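Local structure of tyrosine-protein kinase receptor torso (Bombyx mori, 5AOQ) at residues P17-P20 / G21-K24; L166-D169 / S170-N174. The protein binds the neurohormone PTTH through its extracellular region, triggering MAPK signalling involved in starting metamorphosis, probably by inducing ecdysone production. All coordinates share one frame; numbering follows the deposited sequence.

Contact 1 (P17-P20 / G21-K24)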
ATOM      1  N   PRO A  17      -7.897  14.066 -29.771  1.00 18.03           N
ATOM      2  CA  PRO A  17      -6.677  14.869 -29.624  1.00 17.53           C
ATOM      3  C   PRO A  17      -6.300  15.130 -28.165  1.00 17.34           C
ATOM      4  O   PRO A  17      -7.171  15.067 -27.299  1.00 17.40           O
ATOM      5  CB  PRO A  17      -7.032  16.188 -30.326  1.00 16.93           C
ATOM      6  CG  PRO A  17      -8.231  15.892 -31.156  1.00 17.22           C
ATOM      7  CD  PRO A  17      -8.973  14.824 -30.431  1.00 17.78           C
ATOM      8  N   PRO A  18      -5.013  15.414 -27.896  1.00 17.16           N
ATOM      9  CA  PRO A  18      -4.551  15.696 -26.532  1.00 17.02           C
ATOM     10  C   PRO A  18      -5.248  16.895 -25.898  1.00 16.50           C
ATOM     11  O   PRO A  18      -5.602  17.842 -26.599  1.00 16.08           O
ATOM     12  CB  PRO A  18      -3.057  15.978 -26.717  1.00 16.92           C
ATOM     13  CG  PRO A  18      -2.692  15.310 -27.981  1.00 17.25           C
ATOM     14  CD  PRO A  18      -3.896  15.413 -28.857  1.00 17.18           C
ATOM     15  N   ALA A  19      -5.434  16.843 -24.583  1.00 16.57           N
ATOM     16  CA  ALA A  19      -6.072  17.921 -23.837  1.00 16.18           C
ATOM     17  C   ALA A  19      -5.059  18.546 -22.879  1.00 15.98           C
ATOM     18  O   ALA A  19      -4.787  17.986 -21.819  1.00 16.30           O
ATOM     19  CB  ALA A  19      -7.279  17.401 -23.078  1.00 16.51           C
ATOM     20  N   PRO A  20      -4.495  19.712 -23.247  1.00 15.50           N
ATOM     21  CA  PRO A  20      -3.479  20.346 -22.398  1.00 15.36           C
ATOM     22  C   PRO A  20      -4.030  20.780 -21.047  1.00 15.36           C
ATOM     23  O   PRO A  20      -3.302  20.757 -20.052  1.00 15.53           O
ATOM     24  CB  PRO A  20      -3.041  21.565 -23.221  1.00 14.85           C
ATOM     25  CG  PRO A  20      -3.467  21.273 -24.618  1.00 14.81           C
ATOM     26  CD  PRO A  20      -4.711  20.467 -24.494  1.00 15.11           C
ATOM     27  N   GLY A  21      -5.304  21.154 -21.017  1.00 15.24           N
ATOM     28  CA  GLY A  21      -5.938  21.610 -19.794  1.00 15.28           C
ATOM     29  C   GLY A  21      -5.956  20.536 -18.724  1.00 15.80           C
ATOM     30  O   GLY A  21      -6.071  20.835 -17.534  1.00 15.92           O
ATOM     31  N   LEU A  22      -5.842  19.284 -19.158  1.00 16.16           N
ATOM     32  CA  LEU A  22      -5.812  18.142 -18.254  1.00 16.70           C
ATOM     33  C   LEU A  22      -4.407  17.550 -18.188  1.00 16.92           C
ATOM     34  O   LEU A  22      -3.914  17.220 -17.110  1.00 17.22           O
ATOM     35  CB  LEU A  22      -6.813  17.087 -18.712  1.00 17.06           C
ATOM     36  CG  LEU A  22      -8.260  17.567 -18.804  1.00 16.96           C
ATOM     37  CD1 LEU A  22      -9.099  16.538 -19.522  1.00 17.34           C
ATOM     38  CD2 LEU A  22      -8.830  17.853 -17.430  1.00 17.11           C
ATOM     39  N   LEU A  23      -3.772  17.414 -19.349  1.00 16.81           N
ATOM     40  CA  LEU A  23      -2.389  16.951 -19.429  1.00 17.04           C
ATOM     41  C   LEU A  23      -1.460  17.827 -18.594  1.00 16.89           C
ATOM     42  O   LEU A  23      -0.397  17.384 -18.159  1.00 17.22           O
ATOM     43  CB  LEU A  23      -1.913  16.935 -20.881  1.00 16.91           C
ATOM     44  CG  LEU A  23      -2.471  15.825 -21.769  1.00 17.25           C
ATOM     45  CD1 LEU A  23      -2.143  16.101 -23.224  1.00 17.04           C
ATOM     46  CD2 LEU A  23      -1.907  14.479 -21.347  1.00 17.90           C
ATOM     47  N   LYS A  24      -1.872  19.074 -18.390  1.00 34.96           N
ATOM     48  CA  LYS A  24      -1.158  20.012 -17.528  1.00 34.84           C
ATOM     49  C   LYS A  24      -0.809  19.427 -16.158  1.00 35.33           C
ATOM     50  O   LYS A  24       0.151  19.861 -15.521  1.00 35.43           O
ATOM     51  CB  LYS A  24      -2.004  21.281 -17.360  1.00 34.40           C
ATOM     52  CG  LYS A  24      -1.951  21.934 -15.986  1.00 34.50           C
ATOM     53  CD  LYS A  24      -2.812  23.184 -15.957  1.00 34.10           C
ATOM     54  CE  LYS A  24      -2.903  23.773 -14.561  1.00 34.28           C
ATOM     55  NZ  LYS A  24      -3.812  24.953 -14.524  1.00 33.98           N
TER

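Contact 2 (L166-D169 / S170-N174)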
ATOM      1  N   LEU A 166      22.050 -26.664  -7.286  1.00 54.03           N
ATOM      2  CA  LEU A 166      23.345 -25.996  -7.221  1.00 56.87           C
ATOM      3  C   LEU A 166      23.915 -26.081  -5.813  1.00 57.65           C
ATOM      4  O   LEU A 166      23.177 -26.001  -4.829  1.00 57.25           O
ATOM      5  CB  LEU A 166      23.228 -24.537  -7.663  1.00 59.83           C
ATOM      6  CG  LEU A 166      22.630 -24.316  -9.053  1.00 59.57           C
ATOM      7  CD1 LEU A 166      22.330 -22.843  -9.280  1.00 62.62           C
ATOM      8  CD2 LEU A 166      23.563 -24.845 -10.133  1.00 59.75           C
ATOM      9  N   GLY A 167      25.234 -26.233  -5.733  1.00 69.52           N
ATOM     10  CA  GLY A 167      25.924 -26.423  -4.471  1.00 73.37           C
ATOM     11  C   GLY A 167      26.741 -25.211  -4.069  1.00 72.84           C
ATOM     12  O   GLY A 167      27.584 -24.725  -4.823  1.00 72.77           O
ATOM     13  N   ASN A 168      26.472 -24.724  -2.862  1.00 70.07           N
ATOM     14  CA  ASN A 168      27.225 -23.636  -2.255  1.00 70.18           C
ATOM     15  C   ASN A 168      27.111 -23.695  -0.734  1.00 72.74           C
ATOM     16  O   ASN A 168      26.194 -23.119  -0.148  1.00 70.52           O
ATOM     17  CB  ASN A 168      26.703 -22.295  -2.774  1.00 65.22           C
ATOM     18  CG  ASN A 168      25.182 -22.248  -2.840  1.00 61.89           C
ATOM     19  OD1 ASN A 168      24.501 -23.141  -2.336  1.00 63.19           O
ATOM     20  ND2 ASN A 168      24.645 -21.207  -3.465  1.00 58.08           N
ATOM     21  N   ASP A 169      28.057 -24.393  -0.104  1.00 71.41           N
ATOM     22  CA  ASP A 169      27.993 -24.712   1.323  1.00 75.19           C
ATOM     23  C   ASP A 169      26.797 -25.629   1.574  1.00 75.61           C
ATOM     24  O   ASP A 169      26.959 -26.800   1.920  1.00 80.37           O
ATOM     25  CB  ASP A 169      27.900 -23.443   2.179  1.00 73.50           C
ATOM     26  CG  ASP A 169      28.323 -23.677   3.617  1.00 78.65           C
ATOM     27  OD1 ASP A 169      28.187 -24.820   4.103  1.00 82.95           O
ATOM     28  OD2 ASP A 169      28.792 -22.716   4.265  1.00 78.77           O
ATOM     29  N   SER A 170      25.599 -25.079   1.399  1.00 84.39           N
ATOM     30  CA  SER A 170      24.371 -25.862   1.366  1.00 84.00           C
ATOM     31  C   SER A 170      24.002 -26.047  -0.102  1.00 80.30           C
ATOM     32  O   SER A 170      24.854 -25.882  -0.965  1.00 79.71           O
ATOM     33  CB  SER A 170      23.255 -25.165   2.139  1.00 82.12           C
ATOM     34  OG  SER A 170      23.657 -24.876   3.467  1.00 85.66           O
ATOM     35  N   TYR A 171      22.751 -26.397  -0.390  1.00 98.56           N
ATOM     36  CA  TYR A 171      22.300 -26.567  -1.775  1.00 95.18           C
ATOM     37  C   TYR A 171      21.017 -25.790  -2.077  1.00 90.55           C
ATOM     38  O   TYR A 171      20.172 -25.604  -1.200  1.00 90.75           O
ATOM     39  CB  TYR A 171      22.112 -28.053  -2.094  1.00 98.88           C
ATOM     40  CG  TYR A 171      23.366 -28.721  -2.629  1.00106.27           C
ATOM     41  CD1 TYR A 171      24.558 -28.687  -1.922  1.00110.37           C
ATOM     42  CD2 TYR A 171      23.359 -29.367  -3.856  1.00108.55           C
ATOM     43  CE1 TYR A 171      25.702 -29.286  -2.420  1.00115.19           C
ATOM     44  CE2 TYR A 171      24.493 -29.971  -4.358  1.00113.51           C
ATOM     45  CZ  TYR A 171      25.662 -29.928  -3.636  1.00116.50           C
ATOM     46  OH  TYR A 171      26.796 -30.528  -4.132  1.00119.81           O
ATOM     47  N   THR A 172      20.887 -25.341  -3.326  1.00 66.57           N
ATOM     48  CA  THR A 172      19.733 -24.553  -3.764  1.00 62.57           C
ATOM     49  C   THR A 172      19.220 -24.997  -5.137  1.00 60.49           C
ATOM     50  O   THR A 172      20.002 -25.367  -6.012  1.00 61.04           O
ATOM     51  CB  THR A 172      20.072 -23.048  -3.827  1.00 60.25           C
ATOM     52  OG1 THR A 172      20.583 -22.615  -2.561  1.00 62.31           O
ATOM     53  CG2 THR A 172      18.835 -22.224  -4.181  1.00 57.02           C
ATOM     54  N   ILE A 173      17.901 -24.944  -5.308  1.00 42.54           N
ATOM     55  CA  ILE A 173      17.242 -25.367  -6.543  1.00 40.71           C
ATOM     56  C   ILE A 173      16.744 -24.185  -7.371  1.00 37.69           C
ATOM     57  O   ILE A 173      16.023 -23.323  -6.865  1.00 36.79           O
ATOM     58  CB  ILE A 173      16.031 -26.285  -6.252  1.00 41.45           C
ATOM     59  CG1 ILE A 173      16.429 -27.443  -5.330  1.00 45.57           C
ATOM     60  CG2 ILE A 173      15.427 -26.812  -7.554  1.00 40.29           C
ATOM     61  CD1 ILE A 173      17.447 -28.386  -5.926  1.00 47.82           C
ATOM     62  N   ASN A 174      17.140 -24.153  -8.642  1.00 36.91           N
ATOM     63  CA  ASN A 174      16.607 -23.185  -9.601  1.00 34.93           C
ATOM     64  C   ASN A 174      15.737 -23.893 -10.635  1.00 34.55           C
ATOM     65  O   ASN A 174      16.134 -24.919 -11.187  1.00 35.70           O
ATOM     66  CB  ASN A 174      17.738 -22.422 -10.297  1.00 34.77           C
ATOM     67  CG  ASN A 174      18.351 -21.345  -9.417  1.00 34.69           C
ATOM     68  OD1 ASN A 174      17.718 -20.846  -8.487  1.00 34.35           O
ATOM     69  ND2 ASN A 174      19.591 -20.977  -9.716  1.00 35.31           N
TER

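Contact 1 (P17-P20 / G21-K24)
Ala19 O receives two amides of the short helix that follows it. Leu23 N donates to Ala19 O at 2.7 Å in a bond that is nearly linear at hydrogen (168°) and runs almost straight out from the carbonyl, which is helical i to i+4 geometry. Leu22 N reaches Ala19 O at 3.1 Å from well above the carbonyl plane, as an i to i+3 partner. One oxygen thus satisfies both donors, consistent with the N-cap position of Ala19, whose methyl group has no polar atom with which to cap. The next acceptor, Pro20 O, takes Lys24 N at 2.8 Å in a more bent bond, the angle at hydrogen being 140°. Pro20 itself suits the first turn: its ring nitrogen carries no proton, and its phi is already helical. Gly21 N lies near Ala19 O but at too poor an angle to bond.

Around this polar core the apolar atoms close up. Leu23 has CG anti to its carbonyl carbon (chi1 -73°), which swings the branch back over the incoming chain, so that CD1 meets Pro18 CB at 3.6 Å. Leu22 CD1 lies 4.1 Å from Ala19 CB, a looser touch.

The turn forms helix 20-23, which packs against strands of the first fibronectin type III domain. Leu23 packs on Ile86 and Met88 of strand 83-88 and, together with Pro18, on Trp134 of strand 134-140, while Leu22 rests on loop residues Asn92 and Ile96 and on Leu43 of the second subunit.

Contact 2 (L166-D169 / S170-N174)
Gly167 CA sits over the ring of Tyr171, 3.5 Å from the centroid and only 10° off the ring normal, a CH-pi contact in which the glycine backbone covers one face of the phenol. With no side chain on Gly167, the ring can lie directly against the opposite strand at this non-hydrogen-bonded antiparallel pair. Next along the ladder Leu166 and Thr172 form a hydrogen-bonded pair, with their side chains on the face opposite the Tyr171 ring. Leu166 N donates to Thr172 O at 2.7 Å, and Thr172 N returns a bond to Leu166 O at 2.8 Å, in the carbonyl plane. Leu166 holds CG anti to its carbonyl carbon (chi1 -56°), and its CD1 comes to 3.3 Å from Asn174 ND2, the two side chains crossing at about a right angle.

Beyond this pair, the chain reverses through a turn. Asn168 N binds Ser170 O at 2.7 Å, and a weak bond from Ser170 N to Asn168 O, 2.6 Å long, closes a classic gamma turn around Asp169, whose positive phi and negative psi fit that type. Asn168 is a predicted glycosylation site, but no sugar is present on it here.

The exposed hairpin joins strands 159-167 and 171-179 of the second fibronectin type III domain. Farther along, Ile173 bonds through its backbone to Leu218 of strand 212-218, while Asn174 pairs with Ile164, and the Tyr171 side chain also touches Ile165 and Asn253.

Contact 1 and contact 2 belong to different fibronectin type III domains of the receptor's extracellular region and do not touch. Their centres are 54 Å apart, their nearest atoms about 42 Å apart, and they lie on opposite sides of the chain's centre. In sequence they run in series. Both are local, backbone-bonded contacts, one starting a helix, the other reversing the chain between two strands. Part of contact 1 meets the second subunit, through Leu22 and Lys24, whereas no other protein chain of the assembly touches 166-174. Neither includes Asp190 or Lys204, the residues implicated in PTTH binding, although contact 2 shares the second domain with them.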